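Local coordinates for catalase-3 (Neurospora crassa, PDB 4AJ9), which breaks hydrogen peroxide down to oxygen and water with a heme cofactor, and probably protects cells from the toxic effects of peroxide, at residues 75-80 / 88-93; 217-222 / 414-419; 276-281 / 295-300. One frame throughout, in Å; residues are numbered along the deposited sequence.

How the contacts relate
From the N terminus, contact 1 comes first and closes quickly: residues 75-80 lie on strand 68-77 and run on from it, and residues 88-93 lie in the loop leading to strand 96-104. Contact 2 opens next, at the turn after strand 214-217, and closes only at residues 414-419, in the long irregular region before strand 425-427. Within that span, residues 276-281 and 295-300 form contact 3, a short closure between strand 270-278 and the loop leading to strand 305-314. Contacts 1 and 3 both reach the same antiparallel sheet, with centres about 22 Å apart; contact 2, whose centre is about 17 Å from that of contact 1, ties a hairpin of this sheet to the later region.

Contact 1. Residues 75-80 / 88-93; sequences FTSYGD and SFLGAK
The antiparallel beta-barrel of the catalase fold is joined here to one of its connecting loops, where Phe75 near the end of strand 68-77 meets Phe89 and Leu90. The two phenyl rings make an offset edge-to-face pair: the edge of Phe89 is turned toward the face of Phe75, with centroids 5.7 Å apart and planes at 61°. Their closest carbons, Phe75 CE2 and Phe89 CD2, stand 3.7 Å from each other. Leu90 contributes one methyl, CD2, 3.7 Å from Phe75 CZ, while its CG lies over one face of the Phe89 ring, offset toward the rim. Phe126 extends the cluster, edge-to-face with Phe75 and also in contact with the Phe89 ring. Strand 68-77 pairs with both 96-104 and 305-314 in the barrel sheet, and Leu90 packs on Leu307 of the latter strand. Beyond the rings the two backbones run close, Gly79 CA lying 3.5 Å from Lys93 CA, yet no hydrogen bond spans the segments. Gly79 O comes 3.3 Å from Leu90 O, both being acceptors. Gly79 O is held instead by Ser77 OG of its own segment, which donates to it over 2.7 Å in the carbonyl plane, on a lone pair (C=O...donor 137°). Ser77 CB meanwhile packs 3.5 Å from Ala92 O. Lys93 CG rests 3.6 Å from Tyr78 O. Asp80 CG lies near Gly91 O, an acceptor like the carboxylate oxygens, and Asp80 OD1 accepts from Ser82 N.

Contact 2. Residues 217-222 / 414-419; sequences VTEDGK and VGRGFF
Phe419 packs its ring tip against the type I beta turn Thr218 to Gly221, which links strands 214-217 and 223-232 of the catalase barrel sheet. From CB, the ring stem CG is placed between the backbone N and the carbonyl carbon (chi1 62°), and the far end of the ring then reaches the turn. CE2 meets Val217 CG1 obliquely at 3.7 Å and, near the ring plane, Gly221 CA at 4.0 Å. The tip atom CZ lies 3.6 Å from Thr218 O, again at the ring edge, and Glu219 O is a little farther off. Thr218 O also accepts from Gly221 N within the turn. Asp220 OD1 accepts from Thr218 OG1 and Lys222 N on opposite faces of its carboxylate plane; the second bond makes an Asx turn. From the same turn Glu219 reaches out to Arg416, whose NH1 donates to Glu219 OE2 over 2.8 Å, nearly straight at 173°. OE2 lies in the guanidinium plane; NH1 approaches from the syn side but tilted out of the carboxylate plane, the two planes standing 68° apart. Outside the pair, Glu219 OE1 binds Arg335 NH2 and Arg416 NE binds Glu130 OE2. The segment 414-419 also faces a second subunit, where Gly415 O accepts from Asn25 of that subunit. With Arg335 NE close to Arg416 NH1, two like charges crowd together, and the carboxylates of Glu219 and Glu130 would probably offset part of their repulsion.

Contact 3. Residues 276-281 / 295-300; sequences QLIDED and KFLPEE
The backbones of the two segments stay well apart, CA of Gln276 and CA of Glu299 being nearest at 8.1 Å, and side chains with one water bridge the distance. Strand 270-278 of the catalase beta-barrel supplies Gln276 and Ile278, and the irregular loop leading on to strand 305-314 supplies Leu297. Gln276 is extended beyond CG, with CD anti to CA (chi2 176°), which carries its amide out to the loop. NE2 donates to Leu297 O over 2.9 Å, almost straight at 171°; the acceptor lies in the amide plane, while the donor stands above the carbonyl plane. NE2 also binds Ala302 O, farther along the same loop, and OE1 accepts from His229 NE2 of the neighbouring strand 223-232. Together these bonds fix the rotation of a buried amide. Leu297 CG and CB pack against the same amide, CG 3.7 Å from Gln276 NE2. Two residues farther along the strand than Gln276, Ile278 reaches toward Leu297 of the loop, tip to tip: Leu297 CD2 meets Ile278 CG1 at 3.6 Å and Ile278 CD1 at 3.7 Å. A water completes the polar bridge, donating to Gln276 OE1 at 2.6 Å and accepting from Leu297 N at 2.9 Å.

Contact 1. Residues 75-80 / 88-93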
loop_
_atom_site.group_PDB
_atom_site.type_symbol
_atom_site.label_atom_id
_atom_site.label_comp_id
_atom_site.label_asym_id
_atom_site.label_seq_id
_atom_site.Cartn_x
_atom_site.Cartn_y
_atom_site.Cartn_z
ATOM N N PHE C 75 -21.181 26.575 10.335
ATOM C CA PHE C 75 -21.439 27.683 9.428
ATOM C C PHE C 75 -22.930 27.994 9.468
ATOM O O PHE C 75 -23.763 27.095 9.453
ATOM C CB PHE C 75 -21.003 27.368 7.990
ATOM C CG PHE C 75 -21.546 28.336 6.972
ATOM C CD1 PHE C 75 -20.914 29.543 6.739
ATOM C CD2 PHE C 75 -22.716 28.044 6.267
ATOM C CE1 PHE C 75 -21.425 30.447 5.817
ATOM C CE2 PHE C 75 -23.225 28.940 5.337
ATOM C CZ PHE C 75 -22.577 30.142 5.112
ATOM N N THR C 76 -23.257 29.276 9.512
ATOM C CA THR C 76 -24.648 29.710 9.519
ATOM C C THR C 76 -24.887 30.653 8.358
ATOM O O THR C 76 -24.177 31.649 8.192
ATOM C CB THR C 76 -25.000 30.449 10.814
ATOM O OG1 THR C 76 -24.685 29.619 11.941
ATOM C CG2 THR C 76 -26.504 30.796 10.835
ATOM N N SER C 77 -25.876 30.334 7.538
ATOM C CA SER C 77 -26.215 31.209 6.430
ATOM C C SER C 77 -26.966 32.429 6.948
ATOM O O SER C 77 -27.804 32.316 7.842
ATOM C CB SER C 77 -27.038 30.466 5.377
ATOM O OG SER C 77 -27.361 31.328 4.300
ATOM N N TYR C 78 -26.636 33.598 6.413
ATOM C CA TYR C 78 -27.350 34.824 6.765
ATOM C C TYR C 78 -28.662 34.980 6.000
ATOM O O TYR C 78 -29.430 35.900 6.260
ATOM C CB TYR C 78 -26.465 36.052 6.537
ATOM C CG TYR C 78 -25.418 36.252 7.613
ATOM C CD1 TYR C 78 -25.405 35.457 8.752
ATOM C CD2 TYR C 78 -24.448 37.231 7.489
ATOM C CE1 TYR C 78 -24.454 35.638 9.744
ATOM C CE2 TYR C 78 -23.499 37.422 8.469
ATOM C CZ TYR C 78 -23.505 36.626 9.590
ATOM O OH TYR C 78 -22.548 36.828 10.557
ATOM N N GLY C 79 -28.929 34.091 5.055
ATOM C CA GLY C 79 -30.166 34.199 4.313
ATOM C C GLY C 79 -30.438 33.069 3.356
ATOM O O GLY C 79 -29.718 32.079 3.299
ATOM N N ASP C 80 -31.524 33.224 2.618
ATOM C CA ASP C 80 -31.915 32.289 1.584
ATOM C C ASP C 80 -31.315 32.812 0.297
ATOM O O ASP C 80 -31.791 33.803 -0.243
ATOM C CB ASP C 80 -33.441 32.279 1.484
ATOM C CG ASP C 80 -33.955 31.456 0.324
ATOM O OD1 ASP C 80 -33.179 31.150 -0.604
ATOM O OD2 ASP C 80 -35.152 31.115 0.345
ATOM N N SER C 88 -27.647 23.856 -1.183
ATOM C CA SER C 88 -28.554 23.637 -0.067
ATOM C C SER C 88 -28.087 24.327 1.215
ATOM O O SER C 88 -28.897 24.818 1.992
ATOM C CB SER C 88 -28.737 22.134 0.178
ATOM O OG SER C 88 -29.347 21.900 1.437
ATOM N N PHE C 89 -26.781 24.363 1.442
ATOM C CA PHE C 89 -26.282 24.951 2.679
ATOM C C PHE C 89 -26.455 26.474 2.703
ATOM O O PHE C 89 -26.310 27.101 3.748
ATOM C CB PHE C 89 -24.831 24.536 2.956
ATOM C CG PHE C 89 -23.801 25.279 2.142
ATOM C CD1 PHE C 89 -23.597 24.970 0.803
ATOM C CD2 PHE C 89 -23.019 26.265 2.727
ATOM C CE1 PHE C 89 -22.647 25.644 0.064
ATOM C CE2 PHE C 89 -22.058 26.934 1.992
ATOM C CZ PHE C 89 -21.878 26.630 0.663
ATOM N N LEU C 90 -26.774 27.060 1.554
ATOM C CA LEU C 90 -27.029 28.497 1.485
ATOM C C LEU C 90 -28.507 28.808 1.245
ATOM O O LEU C 90 -28.865 29.938 0.906
ATOM C CB LEU C 90 -26.162 29.129 0.397
ATOM C CG LEU C 90 -24.656 29.063 0.678
ATOM C CD1 LEU C 90 -23.851 29.409 -0.558
ATOM C CD2 LEU C 90 -24.289 29.985 1.843
ATOM N N GLY C 91 -29.364 27.813 1.452
ATOM C CA GLY C 91 -30.748 27.902 1.019
ATOM C C GLY C 91 -31.768 28.479 1.990
ATOM O O GLY C 91 -32.930 28.632 1.637
ATOM N N ALA C 92 -31.352 28.805 3.208
ATOM C CA ALA C 92 -32.281 29.421 4.161
ATOM C C ALA C 92 -31.564 30.245 5.215
ATOM O O ALA C 92 -30.457 29.904 5.644
ATOM C CB ALA C 92 -33.151 28.362 4.830
ATOM N N LYS C 93 -32.207 31.330 5.642
ATOM C CA LYS C 93 -31.664 32.158 6.713
ATOM C C LYS C 93 -31.535 31.328 7.980
ATOM O O LYS C 93 -32.446 30.579 8.332
ATOM C CB LYS C 93 -32.549 33.385 6.963
ATOM C CG LYS C 93 -32.077 34.281 8.100
ATOM C CD LYS C 93 -32.850 35.598 8.103
ATOM C CE LYS C 93 -32.460 36.491 9.278
ATOM N NZ LYS C 93 -32.889 35.919 10.591
#

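Contact 2. Residues 217-222 / 414-419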
loop_
_atom_site.group_PDB
_atom_site.type_symbol
_atom_site.label_atom_id
_atom_site.label_comp_id
_atom_site.label_asym_id
_atom_site.label_seq_id
_atom_site.Cartn_x
_atom_site.Cartn_y
_atom_site.Cartn_z
ATOM N N VAL C 217 -24.897 28.481 -9.490
ATOM C CA VAL C 217 -25.902 28.078 -10.462
ATOM C C VAL C 217 -27.236 27.895 -9.757
ATOM O O VAL C 217 -27.321 27.190 -8.750
ATOM C CB VAL C 217 -25.503 26.764 -11.162
ATOM C CG1 VAL C 217 -26.512 26.412 -12.268
ATOM C CG2 VAL C 217 -24.102 26.891 -11.735
ATOM N N THR C 218 -28.273 28.564 -10.257
ATOM C CA THR C 218 -29.598 28.455 -9.654
ATOM C C THR C 218 -30.325 27.231 -10.208
ATOM O O THR C 218 -29.865 26.621 -11.171
ATOM C CB THR C 218 -30.464 29.702 -9.946
ATOM O OG1 THR C 218 -30.584 29.872 -11.360
ATOM C CG2 THR C 218 -29.850 30.952 -9.343
ATOM N N GLU C 219 -31.476 26.902 -9.624
ATOM C CA GLU C 219 -32.275 25.750 -10.060
ATOM C C GLU C 219 -32.554 25.729 -11.564
ATOM O O GLU C 219 -32.561 24.664 -12.181
ATOM C CB GLU C 219 -33.619 25.713 -9.332
ATOM C CG GLU C 219 -33.543 25.733 -7.819
ATOM C CD GLU C 219 -32.835 24.520 -7.244
ATOM O OE1 GLU C 219 -32.535 23.577 -8.012
ATOM O OE2 GLU C 219 -32.582 24.511 -6.019
ATOM N N ASP C 220 -32.805 26.898 -12.149
ATOM C CA ASP C 220 -33.185 26.966 -13.556
ATOM C C ASP C 220 -31.970 26.946 -14.475
ATOM O O ASP C 220 -32.092 26.940 -15.704
ATOM C CB ASP C 220 -34.057 28.199 -13.820
ATOM C CG ASP C 220 -33.283 29.493 -13.710
ATOM O OD1 ASP C 220 -32.085 29.443 -13.358
ATOM O OD2 ASP C 220 -33.874 30.563 -13.969
ATOM N N GLY C 221 -30.790 26.934 -13.872
ATOM C CA GLY C 221 -29.564 26.823 -14.636
ATOM C C GLY C 221 -28.831 28.125 -14.898
ATOM O O GLY C 221 -27.786 28.102 -15.532
ATOM N N LYS C 222 -29.369 29.251 -14.426
ATOM C CA LYS C 222 -28.675 30.536 -14.558
ATOM C C LYS C 222 -27.431 30.574 -13.676
ATOM O O LYS C 222 -27.458 30.129 -12.527
ATOM C CB LYS C 222 -29.598 31.708 -14.202
ATOM C CG LYS C 222 -30.872 31.768 -15.038
ATOM C CD LYS C 222 -30.575 31.515 -16.514
ATOM C CE LYS C 222 -31.610 30.582 -17.145
ATOM N NZ LYS C 222 -31.211 30.134 -18.514
ATOM N N VAL C 414 -34.604 15.892 -11.800
ATOM C CA VAL C 414 -34.983 14.746 -10.976
ATOM C C VAL C 414 -33.987 14.497 -9.847
ATOM O O VAL C 414 -32.779 14.427 -10.082
ATOM C CB VAL C 414 -35.091 13.465 -11.819
ATOM C CG1 VAL C 414 -35.437 12.266 -10.931
ATOM C CG2 VAL C 414 -36.123 13.644 -12.927
ATOM N N GLY C 415 -34.501 14.370 -8.623
ATOM C CA GLY C 415 -33.687 13.965 -7.490
ATOM C C GLY C 415 -32.587 14.925 -7.082
ATOM O O GLY C 415 -31.638 14.522 -6.419
ATOM N N ARG C 416 -32.719 16.190 -7.462
ATOM C CA ARG C 416 -31.755 17.216 -7.088
ATOM C C ARG C 416 -30.317 16.784 -7.352
ATOM O O ARG C 416 -29.431 16.941 -6.506
ATOM C CB ARG C 416 -31.951 17.641 -5.628
ATOM C CG ARG C 416 -33.204 18.489 -5.415
ATOM C CD ARG C 416 -33.226 19.199 -4.064
ATOM N NE ARG C 416 -32.082 20.092 -3.862
ATOM C CZ ARG C 416 -31.962 21.318 -4.377
ATOM N NH1 ARG C 416 -32.915 21.821 -5.152
ATOM N NH2 ARG C 416 -30.872 22.045 -4.121
ATOM N N GLY C 417 -30.079 16.259 -8.546
ATOM C CA GLY C 417 -28.750 15.815 -8.909
ATOM C C GLY C 417 -27.857 16.992 -9.249
ATOM O O GLY C 417 -28.336 18.103 -9.494
ATOM N N PHE C 418 -26.552 16.754 -9.231
ATOM C CA PHE C 418 -25.611 17.749 -9.724
ATOM C C PHE C 418 -25.871 17.969 -11.209
ATOM O O PHE C 418 -26.318 17.064 -11.913
ATOM C CB PHE C 418 -24.170 17.276 -9.536
ATOM C CG PHE C 418 -23.160 18.219 -10.104
ATOM C CD1 PHE C 418 -22.710 19.297 -9.358
ATOM C CD2 PHE C 418 -22.688 18.055 -11.407
ATOM C CE1 PHE C 418 -21.788 20.195 -9.895
ATOM C CE2 PHE C 418 -21.764 18.940 -11.944
ATOM C CZ PHE C 418 -21.311 20.014 -11.173
ATOM N N PHE C 419 -25.592 19.173 -11.693
ATOM C CA PHE C 419 -25.606 19.394 -13.134
ATOM C C PHE C 419 -24.596 20.454 -13.514
ATOM O O PHE C 419 -24.397 21.442 -12.795
ATOM C CB PHE C 419 -27.015 19.718 -13.667
ATOM C CG PHE C 419 -27.617 20.983 -13.111
ATOM C CD1 PHE C 419 -28.226 20.990 -11.864
ATOM C CD2 PHE C 419 -27.596 22.159 -13.850
ATOM C CE1 PHE C 419 -28.784 22.145 -11.352
ATOM C CE2 PHE C 419 -28.170 23.325 -13.346
ATOM C CZ PHE C 419 -28.766 23.315 -12.100
#

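Contact 3. Residues 276-281 / 295-300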
loop_
_atom_site.group_PDB
_atom_site.type_symbol
_atom_site.label_atom_id
_atom_site.label_comp_id
_atom_site.label_asym_id
_atom_site.label_seq_id
_atom_site.Cartn_x
_atom_site.Cartn_y
_atom_site.Cartn_z
ATOM N N GLN C 276 -17.700 37.745 -4.336
ATOM C CA GLN C 276 -17.834 38.717 -5.405
ATOM C C GLN C 276 -18.619 37.994 -6.482
ATOM O O GLN C 276 -18.366 36.828 -6.742
ATOM C CB GLN C 276 -16.462 39.139 -5.916
ATOM C CG GLN C 276 -15.675 39.960 -4.899
ATOM C CD GLN C 276 -14.279 40.302 -5.383
ATOM O OE1 GLN C 276 -13.392 39.444 -5.410
ATOM N NE2 GLN C 276 -14.073 41.559 -5.765
ATOM N N LEU C 277 -19.586 38.672 -7.088
ATOM C CA LEU C 277 -20.413 38.053 -8.111
ATOM C C LEU C 277 -20.239 38.789 -9.441
ATOM O O LEU C 277 -20.368 40.008 -9.500
ATOM C CB LEU C 277 -21.882 38.040 -7.664
ATOM C CG LEU C 277 -22.127 37.192 -6.410
ATOM C CD1 LEU C 277 -23.531 37.364 -5.822
ATOM C CD2 LEU C 277 -21.855 35.726 -6.733
ATOM N N ILE C 278 -19.920 38.052 -10.504
ATOM C CA ILE C 278 -19.690 38.680 -11.803
ATOM C C ILE C 278 -20.570 38.056 -12.894
ATOM O O ILE C 278 -20.712 36.837 -12.967
ATOM C CB ILE C 278 -18.194 38.610 -12.223
ATOM C CG1 ILE C 278 -17.273 39.082 -11.087
ATOM C CG2 ILE C 278 -17.943 39.468 -13.473
ATOM C CD1 ILE C 278 -16.903 38.010 -10.078
ATOM N N ASP C 279 -21.171 38.898 -13.731
ATOM C CA ASP C 279 -21.924 38.423 -14.896
ATOM C C ASP C 279 -21.042 37.558 -15.795
ATOM O O ASP C 279 -19.871 37.865 -16.007
ATOM C CB ASP C 279 -22.422 39.606 -15.729
ATOM C CG ASP C 279 -23.465 40.443 -15.004
ATOM O OD1 ASP C 279 -24.144 39.908 -14.095
ATOM O OD2 ASP C 279 -23.613 41.630 -15.370
ATOM N N GLU C 280 -21.602 36.493 -16.352
ATOM C CA GLU C 280 -20.812 35.653 -17.242
ATOM C C GLU C 280 -20.208 36.475 -18.372
ATOM O O GLU C 280 -19.060 36.255 -18.746
ATOM C CB GLU C 280 -21.657 34.514 -17.819
ATOM C CG GLU C 280 -21.999 33.412 -16.820
ATOM C CD GLU C 280 -20.930 32.329 -16.698
ATOM O OE1 GLU C 280 -19.871 32.398 -17.372
ATOM O OE2 GLU C 280 -21.152 31.395 -15.904
ATOM N N ASP C 281 -20.971 37.425 -18.919
ATOM C CA ASP C 281 -20.480 38.192 -20.069
ATOM C C ASP C 281 -19.422 39.231 -19.690
ATOM O O ASP C 281 -18.872 39.903 -20.558
ATOM C CB ASP C 281 -21.624 38.856 -20.849
ATOM C CG ASP C 281 -22.371 39.901 -20.032
ATOM O OD1 ASP C 281 -21.871 40.326 -18.969
ATOM O OD2 ASP C 281 -23.465 40.315 -20.467
ATOM N N LYS C 295 -4.607 36.479 -10.821
ATOM C CA LYS C 295 -5.219 37.798 -10.711
ATOM C C LYS C 295 -6.327 37.761 -9.667
ATOM O O LYS C 295 -7.009 36.748 -9.526
ATOM C CB LYS C 295 -5.824 38.228 -12.049
ATOM C CG LYS C 295 -4.907 38.110 -13.266
ATOM C CD LYS C 295 -3.969 39.294 -13.385
ATOM C CE LYS C 295 -3.178 39.241 -14.695
ATOM N NZ LYS C 295 -2.442 37.957 -14.864
ATOM N N PHE C 296 -6.492 38.856 -8.925
ATOM C CA PHE C 296 -7.681 39.042 -8.095
ATOM C C PHE C 296 -8.556 40.176 -8.636
ATOM O O PHE C 296 -8.103 40.983 -9.435
ATOM C CB PHE C 296 -7.347 39.246 -6.602
ATOM C CG PHE C 296 -6.619 40.533 -6.290
ATOM C CD1 PHE C 296 -7.322 41.711 -6.073
ATOM C CD2 PHE C 296 -5.236 40.556 -6.191
ATOM C CE1 PHE C 296 -6.657 42.890 -5.783
ATOM C CE2 PHE C 296 -4.560 41.725 -5.906
ATOM C CZ PHE C 296 -5.268 42.900 -5.701
ATOM N N LEU C 297 -9.816 40.213 -8.216
ATOM C CA LEU C 297 -10.741 41.245 -8.668
ATOM C C LEU C 297 -10.807 42.379 -7.650
ATOM O O LEU C 297 -11.316 42.188 -6.545
ATOM C CB LEU C 297 -12.133 40.644 -8.878
ATOM C CG LEU C 297 -13.229 41.571 -9.414
ATOM C CD1 LEU C 297 -12.868 42.085 -10.784
ATOM C CD2 LEU C 297 -14.556 40.831 -9.462
ATOM N N PRO C 298 -10.287 43.565 -8.011
ATOM C CA PRO C 298 -10.344 44.699 -7.084
ATOM C C PRO C 298 -11.752 44.894 -6.531
ATOM O O PRO C 298 -12.722 44.805 -7.281
ATOM C CB PRO C 298 -9.936 45.876 -7.965
ATOM C CG PRO C 298 -8.978 45.264 -8.934
ATOM C CD PRO C 298 -9.521 43.888 -9.230
ATOM N N GLU C 299 -11.867 45.136 -5.230
ATOM C CA GLU C 299 -13.171 45.278 -4.599
ATOM C C GLU C 299 -13.909 46.525 -5.065
ATOM O O GLU C 299 -15.116 46.639 -4.880
ATOM C CB GLU C 299 -13.033 45.278 -3.078
ATOM C CG GLU C 299 -12.755 43.881 -2.532
ATOM C CD GLU C 299 -12.527 43.866 -1.053
ATOM O OE1 GLU C 299 -13.255 44.583 -0.333
ATOM O OE2 GLU C 299 -11.612 43.132 -0.618
ATOM N N GLU C 300 -13.177 47.452 -5.671
ATOM C CA GLU C 300 -13.785 48.659 -6.218
ATOM C C GLU C 300 -14.709 48.303 -7.371
ATOM O O GLU C 300 -15.677 49.011 -7.635
ATOM C CB GLU C 300 -12.714 49.648 -6.700
ATOM C CG GLU C 300 -11.945 50.349 -5.591
ATOM C CD GLU C 300 -10.824 49.501 -5.009
ATOM O OE1 GLU C 300 -10.386 48.542 -5.672
ATOM O OE2 GLU C 300 -10.378 49.802 -3.882
HETATM O O HOH W 1 -10.997 38.795 -6.039
#